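Local coordinates for branched-chain-amino-acid aminotransferase (Pseudomonas aeruginosa, PDB 6NST) that catalyses the reversible pyridoxal 5'-phosphate-dependent transfer of the amino group between leucine, isoleucine or valine and 2-oxoglutarate, at the interface of chains A and B and the interface of chains A and C. Numbering follows the deposited sequence. Chains: chain A/B/C, Branched-chain-amino-acid aminotransferase.

Contact 1: the interface of chains A and B. Residues chain A 24, 30-31, 162; chain B 24, 28, 30-31, 101, 103, 162.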
# COMPACT_ATOMS: atom_id res chain seq x y z
N THR A 24 6.13 -18.43 36.94
CA THR A 24 5.73 -17.03 37.01
C THR A 24 4.23 -16.98 37.27
O THR A 24 3.50 -17.92 36.98
CB THR A 24 6.08 -16.27 35.72
OG1 THR A 24 5.66 -14.90 35.85
CG2 THR A 24 5.39 -16.90 34.52
N THR A 30 3.90 -9.81 30.24
CA THR A 30 4.25 -10.32 28.92
C THR A 30 3.35 -11.48 28.51
O THR A 30 3.07 -11.66 27.32
CB THR A 30 5.72 -10.75 28.90
OG1 THR A 30 6.55 -9.63 29.23
CG2 THR A 30 6.13 -11.27 27.52
N HIS A 31 2.87 -12.26 29.49
CA HIS A 31 1.97 -13.36 29.19
C HIS A 31 0.66 -12.88 28.58
O HIS A 31 0.06 -13.58 27.75
CB HIS A 31 1.68 -14.15 30.47
CG HIS A 31 1.34 -15.59 30.24
ND1 HIS A 31 0.75 -16.38 31.21
CD2 HIS A 31 1.51 -16.38 29.16
CE1 HIS A 31 0.57 -17.60 30.73
NE2 HIS A 31 1.02 -17.62 29.49
N ASN A 162 8.47 -11.32 21.71
CA ASN A 162 7.63 -12.49 21.98
C ASN A 162 6.35 -12.47 21.14
O ASN A 162 6.12 -13.34 20.31
CB ASN A 162 7.29 -12.57 23.47
CG ASN A 162 8.51 -12.81 24.34
OD1 ASN A 162 9.64 -12.63 23.90
ND2 ASN A 162 8.27 -13.22 25.58
N THR B 24 2.26 -20.33 36.52
CA THR B 24 2.53 -21.16 35.36
C THR B 24 4.03 -21.16 35.12
O THR B 24 4.74 -20.24 35.53
CB THR B 24 1.78 -20.66 34.12
OG1 THR B 24 2.09 -21.51 33.01
CG2 THR B 24 2.18 -19.23 33.78
N THR B 28 6.17 -21.24 29.46
CA THR B 28 4.83 -21.30 28.90
C THR B 28 4.83 -20.77 27.48
O THR B 28 5.44 -19.73 27.18
CB THR B 28 3.87 -20.48 29.78
OG1 THR B 28 3.92 -20.98 31.12
CG2 THR B 28 2.46 -20.59 29.27
N THR B 30 2.51 -19.48 25.36
CA THR B 30 1.92 -18.17 25.10
C THR B 30 2.81 -17.04 25.62
O THR B 30 2.87 -15.97 25.01
CB THR B 30 0.53 -18.08 25.74
OG1 THR B 30 -0.34 -19.05 25.13
CG2 THR B 30 -0.07 -16.69 25.56
N HIS B 31 3.52 -17.28 26.72
CA HIS B 31 4.43 -16.28 27.25
C HIS B 31 5.53 -15.93 26.25
O HIS B 31 5.93 -14.77 26.14
CB HIS B 31 5.04 -16.79 28.56
CG HIS B 31 5.54 -15.71 29.46
ND1 HIS B 31 5.91 -15.95 30.77
CD2 HIS B 31 5.73 -14.39 29.25
CE1 HIS B 31 6.31 -14.82 31.32
NE2 HIS B 31 6.21 -13.86 30.43
N MET B 101 -8.54 -15.29 30.42
CA MET B 101 -7.39 -15.44 29.54
C MET B 101 -7.21 -16.90 29.16
O MET B 101 -7.15 -17.77 30.04
CB MET B 101 -6.12 -14.89 30.20
CG MET B 101 -5.04 -14.48 29.22
SD MET B 101 -3.79 -15.75 28.95
CE MET B 101 -2.93 -15.71 30.52
N PHE B 103 -4.73 -19.51 27.11
CA PHE B 103 -3.35 -19.55 26.66
C PHE B 103 -2.88 -20.99 26.52
O PHE B 103 -3.49 -21.92 27.05
CB PHE B 103 -2.43 -18.78 27.63
CG PHE B 103 -2.34 -19.39 29.00
CD1 PHE B 103 -1.26 -20.18 29.36
CD2 PHE B 103 -3.33 -19.15 29.95
CE1 PHE B 103 -1.16 -20.73 30.62
CE2 PHE B 103 -3.24 -19.70 31.21
CZ PHE B 103 -2.15 -20.49 31.55
N ASN B 162 -3.19 -11.86 22.65
CA ASN B 162 -2.24 -11.34 23.63
C ASN B 162 -1.08 -10.62 22.95
O ASN B 162 -0.81 -9.45 23.24
CB ASN B 162 -1.71 -12.48 24.50
CG ASN B 162 -2.80 -13.16 25.31
OD1 ASN B 162 -3.99 -12.97 25.05
ND2 ASN B 162 -2.40 -13.95 26.30

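Contact 2: the interface of chains A and C. Residues chain A 247-248, 268-271; chain C 64, 67-68, 70.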
# COMPACT_ATOMS: atom_id res chain seq x y z
N TYR A 247 10.96 -19.79 -7.82
CA TYR A 247 10.54 -20.98 -8.56
C TYR A 247 11.60 -21.43 -9.56
O TYR A 247 11.80 -22.63 -9.78
CB TYR A 247 9.22 -20.72 -9.30
CG TYR A 247 8.01 -20.42 -8.43
CD1 TYR A 247 8.03 -20.65 -7.06
CD2 TYR A 247 6.85 -19.90 -8.99
CE1 TYR A 247 6.91 -20.37 -6.27
CE2 TYR A 247 5.74 -19.62 -8.22
CZ TYR A 247 5.78 -19.86 -6.86
OH TYR A 247 4.67 -19.58 -6.09
N ILE A 248 12.30 -20.47 -10.18
CA ILE A 248 13.24 -20.77 -11.26
C ILE A 248 14.69 -20.69 -10.79
O ILE A 248 15.60 -20.60 -11.61
CB ILE A 248 13.00 -19.86 -12.47
CG1 ILE A 248 13.22 -18.40 -12.09
CG2 ILE A 248 11.61 -20.09 -13.04
CD1 ILE A 248 13.04 -17.43 -13.24
N ASP A 268 5.70 -24.22 -3.54
CA ASP A 268 4.37 -24.10 -4.15
C ASP A 268 4.18 -25.12 -5.27
O ASP A 268 3.62 -24.83 -6.33
CB ASP A 268 4.13 -22.68 -4.67
CG ASP A 268 4.15 -21.65 -3.57
OD1 ASP A 268 3.83 -22.02 -2.42
OD2 ASP A 268 4.50 -20.48 -3.84
N GLY A 269 4.66 -26.34 -5.02
CA GLY A 269 4.60 -27.39 -6.02
C GLY A 269 5.60 -27.27 -7.15
O GLY A 269 5.66 -28.18 -7.99
N ARG A 270 6.38 -26.20 -7.20
CA ARG A 270 7.42 -26.04 -8.21
C ARG A 270 8.71 -26.70 -7.73
O ARG A 270 9.23 -26.34 -6.66
CB ARG A 270 7.69 -24.57 -8.52
CG ARG A 270 6.68 -23.91 -9.44
CD ARG A 270 5.45 -23.48 -8.68
NE ARG A 270 4.52 -22.75 -9.53
CZ ARG A 270 3.33 -22.33 -9.12
NH1 ARG A 270 2.93 -22.56 -7.87
NH2 ARG A 270 2.53 -21.68 -9.95
N LYS A 271 9.22 -27.65 -8.51
CA LYS A 271 10.51 -28.25 -8.20
C LYS A 271 11.61 -27.21 -8.31
O LYS A 271 11.68 -26.46 -9.29
CB LYS A 271 10.77 -29.43 -9.15
CG LYS A 271 12.08 -30.17 -8.90
CD LYS A 271 12.25 -31.33 -9.88
CE LYS A 271 12.26 -30.83 -11.33
NZ LYS A 271 12.38 -31.95 -12.32
N ASP C 64 11.67 -21.36 -18.11
CA ASP C 64 11.45 -20.74 -16.81
C ASP C 64 10.02 -20.25 -16.68
O ASP C 64 9.33 -20.55 -15.70
CB ASP C 64 12.43 -19.58 -16.60
CG ASP C 64 13.82 -20.05 -16.21
OD1 ASP C 64 13.99 -21.25 -15.91
OD2 ASP C 64 14.75 -19.21 -16.19
N HIS C 67 7.74 -23.07 -16.33
CA HIS C 67 7.91 -23.62 -14.99
C HIS C 67 7.19 -22.77 -13.95
O HIS C 67 6.59 -23.31 -13.01
CB HIS C 67 9.40 -23.73 -14.66
CG HIS C 67 9.70 -24.40 -13.36
ND1 HIS C 67 9.52 -25.76 -13.17
CD2 HIS C 67 10.16 -23.91 -12.19
CE1 HIS C 67 9.86 -26.07 -11.93
NE2 HIS C 67 10.25 -24.97 -11.31
N ILE C 68 7.24 -21.45 -14.11
CA ILE C 68 6.55 -20.56 -13.17
C ILE C 68 5.05 -20.82 -13.19
O ILE C 68 4.40 -20.86 -12.14
CB ILE C 68 6.88 -19.09 -13.50
CG1 ILE C 68 8.35 -18.80 -13.17
CG2 ILE C 68 5.95 -18.15 -12.76
CD1 ILE C 68 8.79 -17.39 -13.48
N ASN C 70 3.65 -23.59 -14.00
CA ASN C 70 3.42 -25.03 -13.83
C ASN C 70 2.96 -25.67 -15.13
O ASN C 70 2.13 -26.59 -15.13
CB ASN C 70 2.43 -25.31 -12.70
CG ASN C 70 3.08 -25.97 -11.51
OD1 ASN C 70 4.05 -26.72 -11.66
ND2 ASN C 70 2.56 -25.71 -10.32

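Contact 3: the interface of chains A and B. Residues chain A 22-24, 101, 103, 121; chain B 26-27, 31-32.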
# COMPACT_ATOMS: atom_id res chain seq x y z
N ALA A 22 10.85 -22.92 38.32
CA ALA A 22 10.97 -21.71 37.49
C ALA A 22 9.59 -21.37 36.94
O ALA A 22 9.24 -21.65 35.79
CB ALA A 22 11.99 -21.92 36.38
N THR A 23 8.78 -20.75 37.79
CA THR A 23 7.41 -20.39 37.46
C THR A 23 7.24 -18.88 37.50
O THR A 23 8.08 -18.15 38.02
CB THR A 23 6.41 -21.05 38.41
OG1 THR A 23 6.72 -20.69 39.76
CG2 THR A 23 6.45 -22.57 38.27
N THR A 24 6.13 -18.43 36.94
CA THR A 24 5.73 -17.03 37.01
C THR A 24 4.23 -16.98 37.27
O THR A 24 3.50 -17.92 36.98
CB THR A 24 6.08 -16.27 35.72
OG1 THR A 24 5.66 -14.90 35.85
CG2 THR A 24 5.39 -16.90 34.52
N MET A 101 15.23 -15.15 27.66
CA MET A 101 13.95 -14.47 27.48
C MET A 101 13.79 -13.39 28.54
O MET A 101 13.97 -13.65 29.73
CB MET A 101 12.79 -15.47 27.54
CG MET A 101 11.50 -14.96 26.92
SD MET A 101 10.42 -14.16 28.12
CE MET A 101 9.75 -15.59 28.97
N PHE A 103 11.16 -10.51 30.07
CA PHE A 103 9.72 -10.29 30.12
C PHE A 103 9.35 -9.42 31.31
O PHE A 103 10.04 -9.40 32.33
CB PHE A 103 8.95 -11.61 30.17
CG PHE A 103 9.16 -12.42 31.43
CD1 PHE A 103 8.27 -12.33 32.48
CD2 PHE A 103 10.25 -13.27 31.54
CE1 PHE A 103 8.45 -13.08 33.63
CE2 PHE A 103 10.44 -14.02 32.69
CZ PHE A 103 9.54 -13.92 33.74
N ILE A 121 14.94 -14.96 32.20
CA ILE A 121 15.12 -16.40 32.38
C ILE A 121 15.94 -16.95 31.23
O ILE A 121 15.84 -16.48 30.09
CB ILE A 121 13.78 -17.16 32.49
CG1 ILE A 121 12.88 -16.86 31.28
CG2 ILE A 121 13.08 -16.83 33.79
CD1 ILE A 121 12.86 -17.98 30.25
N VAL B 26 7.69 -20.86 33.49
CA VAL B 26 8.23 -19.73 32.76
C VAL B 26 8.45 -20.06 31.29
O VAL B 26 8.57 -19.15 30.46
CB VAL B 26 9.53 -19.24 33.43
CG1 VAL B 26 10.72 -20.10 32.99
CG2 VAL B 26 9.76 -17.77 33.13
N LEU B 27 8.50 -21.35 30.93
CA LEU B 27 8.55 -21.77 29.54
C LEU B 27 7.17 -21.95 28.94
O LEU B 27 7.00 -22.75 28.00
CB LEU B 27 9.38 -23.04 29.40
CG LEU B 27 10.84 -22.89 29.83
CD1 LEU B 27 11.63 -24.16 29.56
CD2 LEU B 27 11.48 -21.70 29.12
N HIS B 31 3.52 -17.28 26.72
CA HIS B 31 4.43 -16.28 27.25
C HIS B 31 5.53 -15.93 26.25
O HIS B 31 5.93 -14.77 26.14
CB HIS B 31 5.04 -16.79 28.56
CG HIS B 31 5.54 -15.71 29.46
ND1 HIS B 31 5.91 -15.95 30.77
CD2 HIS B 31 5.73 -14.39 29.25
CE1 HIS B 31 6.31 -14.82 31.32
NE2 HIS B 31 6.21 -13.86 30.43
N HIS B 32 6.00 -16.92 25.49
CA HIS B 32 7.14 -16.73 24.61
C HIS B 32 6.76 -16.34 23.19
O HIS B 32 7.57 -15.71 22.50
CB HIS B 32 7.98 -18.01 24.56
CG HIS B 32 8.76 -18.28 25.81
ND1 HIS B 32 10.13 -18.15 25.87
CD2 HIS B 32 8.37 -18.67 27.04
CE1 HIS B 32 10.55 -18.45 27.08
NE2 HIS B 32 9.50 -18.77 27.82

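Contact 1: the interface of chains A and B
A:Thr24 and B:Thr24 meet on the two-fold axis in an antiparallel beta bridge that joins strand 23-25 of both subunits, in the dimer typical of class-IV aminotransferases. Each threonine N donates to the other's O at 2.7 Å, closing a two-bond ring. Beside this bridge the short helices 29-33 face each other through A:His31 and B:His31, both engineered residues. With CG anti to the backbone N (chi1 -153°), the A:His31 imidazole swings out of its helix and into chain B. Its CE1 corner points onto one face of the B:Phe103 ring, off centre, and CE1 lies 3.4 Å from B:Phe103 CD1; the two planes stand 70° apart, edge to face. The methyl B:Met101 CE lies over a face of the imidazole near its rim, while B:Thr28 CG2 comes to 3.3 Å from A:His31 NE2. A:His31 CD2 turns back to the partner helix, 3.5 Å from B:His31 CA. In the reciprocal direction, the B:His31 ring presents an edge to A:Thr30, whose CB lies in the ring plane, 3.5 Å from NE2. Each helix is also held by a loop amide of the partner chain: A:Asn162 ND2 reaches the carbonyl B:His31 O at 2.9 Å, and B:Asn162 ND2 makes the twin bond to A:His31 O, bent to 143° at the hydrogen, with the oxygen somewhat out of the amide plane.

Contact 2: the interface of chains A and C
The side chain of A:Arg270 reaches across to the C-terminal end of helix 55-68 in chain C, possibly an assembly contact between two copies of this class-IV aminotransferase in the deposited hexamer. Bent at chi2 (82°), it turns its guanidinium side-on to the carbonyl C:Ile68 O, which accepts from both NH2 at 3.0 Å and NE at 3.2 Å. The NH2 approach is nearly in line with the carbonyl, whereas NE comes from well above its plane. Around this grip the packing is close: A:Tyr247 CE2 lies against one guanidinium face, and the amide nitrogen C:Asn70 ND2 sits over the centre of the other, 3.6 Å from A:Arg270 NE, the amide nearly parallel to the guanidinium. Within chain A, A:Arg270 NH1 donates to A:Asp268 O at 2.8 Å, helping to fix the group's rotation. C:His67 brings NE2 up to two carbonyl oxygens on the same side of it, A:Lys271 O, 2.9 Å away in a weak, bent bond, and A:Tyr247 O at 3.2 Å. A:Ile248 CG2 forms a second close, partly apolar flank, 3.5 Å from C:Ile68 CG1 and against C:Asp64. The loose side is at A:Gly269 and A:Asp268, whose O stays 4.2 Å from C:Asn70 ND2.

Contact 3: the interface of chains A and B
A:Met101 and B:His32 pack together at the class-IV aminotransferase dimer interface, the methyl A:Met101 CE lying over one face of the imidazole, off centre and 3.4 Å from B:His32 NE2. Bends at chi2 (-92°) and chi3 (-76°) bring CE over the ring, while A:Met101 CG, anti to the backbone N, touches it 3.6 Å from B:His32 CE1. The same methyl lies over the centre of a face of the engineered B:His31 ring. That imidazole in turn directs its CE1 and NE2 edge onto the A:Phe103 ring, with NE2 3.3 Å from A:Phe103 CD1 and the planes 75° apart. B:Val26 CG2 meets A:Ile121 CG2 tip to tip at 3.5 Å and crosses to the phenyl rim at A:Phe103 CE2. Farther out, hydrogen bonds help to hold the chain B loop that carries B:Val26. B:Val26 N donates to A:Ala22 O at 2.9 Å, just ahead of strand 23-25, while B:Val26 O accepts a hydrogen bond from B:His32 NE2 at 2.8 Å in the carbonyl plane, on a lone pair. The acceptor lies close to the imidazole plane, which helps to fix the ring's rotation. Strands 96-104 and 118-126 of chain A supply the apolar wall, against which chain B lays the loop and helix 29-33.

Contact 1 and contact 3 belong to one two-fold interface: their C-alpha centres are about 8 Å apart, and they share A:Thr24 and B:His31. Contact 1 straddles the axis, whereas contact 3 extends from it onto the strands of chain A and has a twin with the chains exchanged. The C-alpha centre of contact 2 lies about 40 Å from that of contact 1 and about 43 Å from that of contact 3; contact 2 uses none of their residues and engages chain C. The A–B pair fits the family dimer; contact 2 would link such dimers in the deposited hexamer, though the structure alone does not establish that assembly in solution.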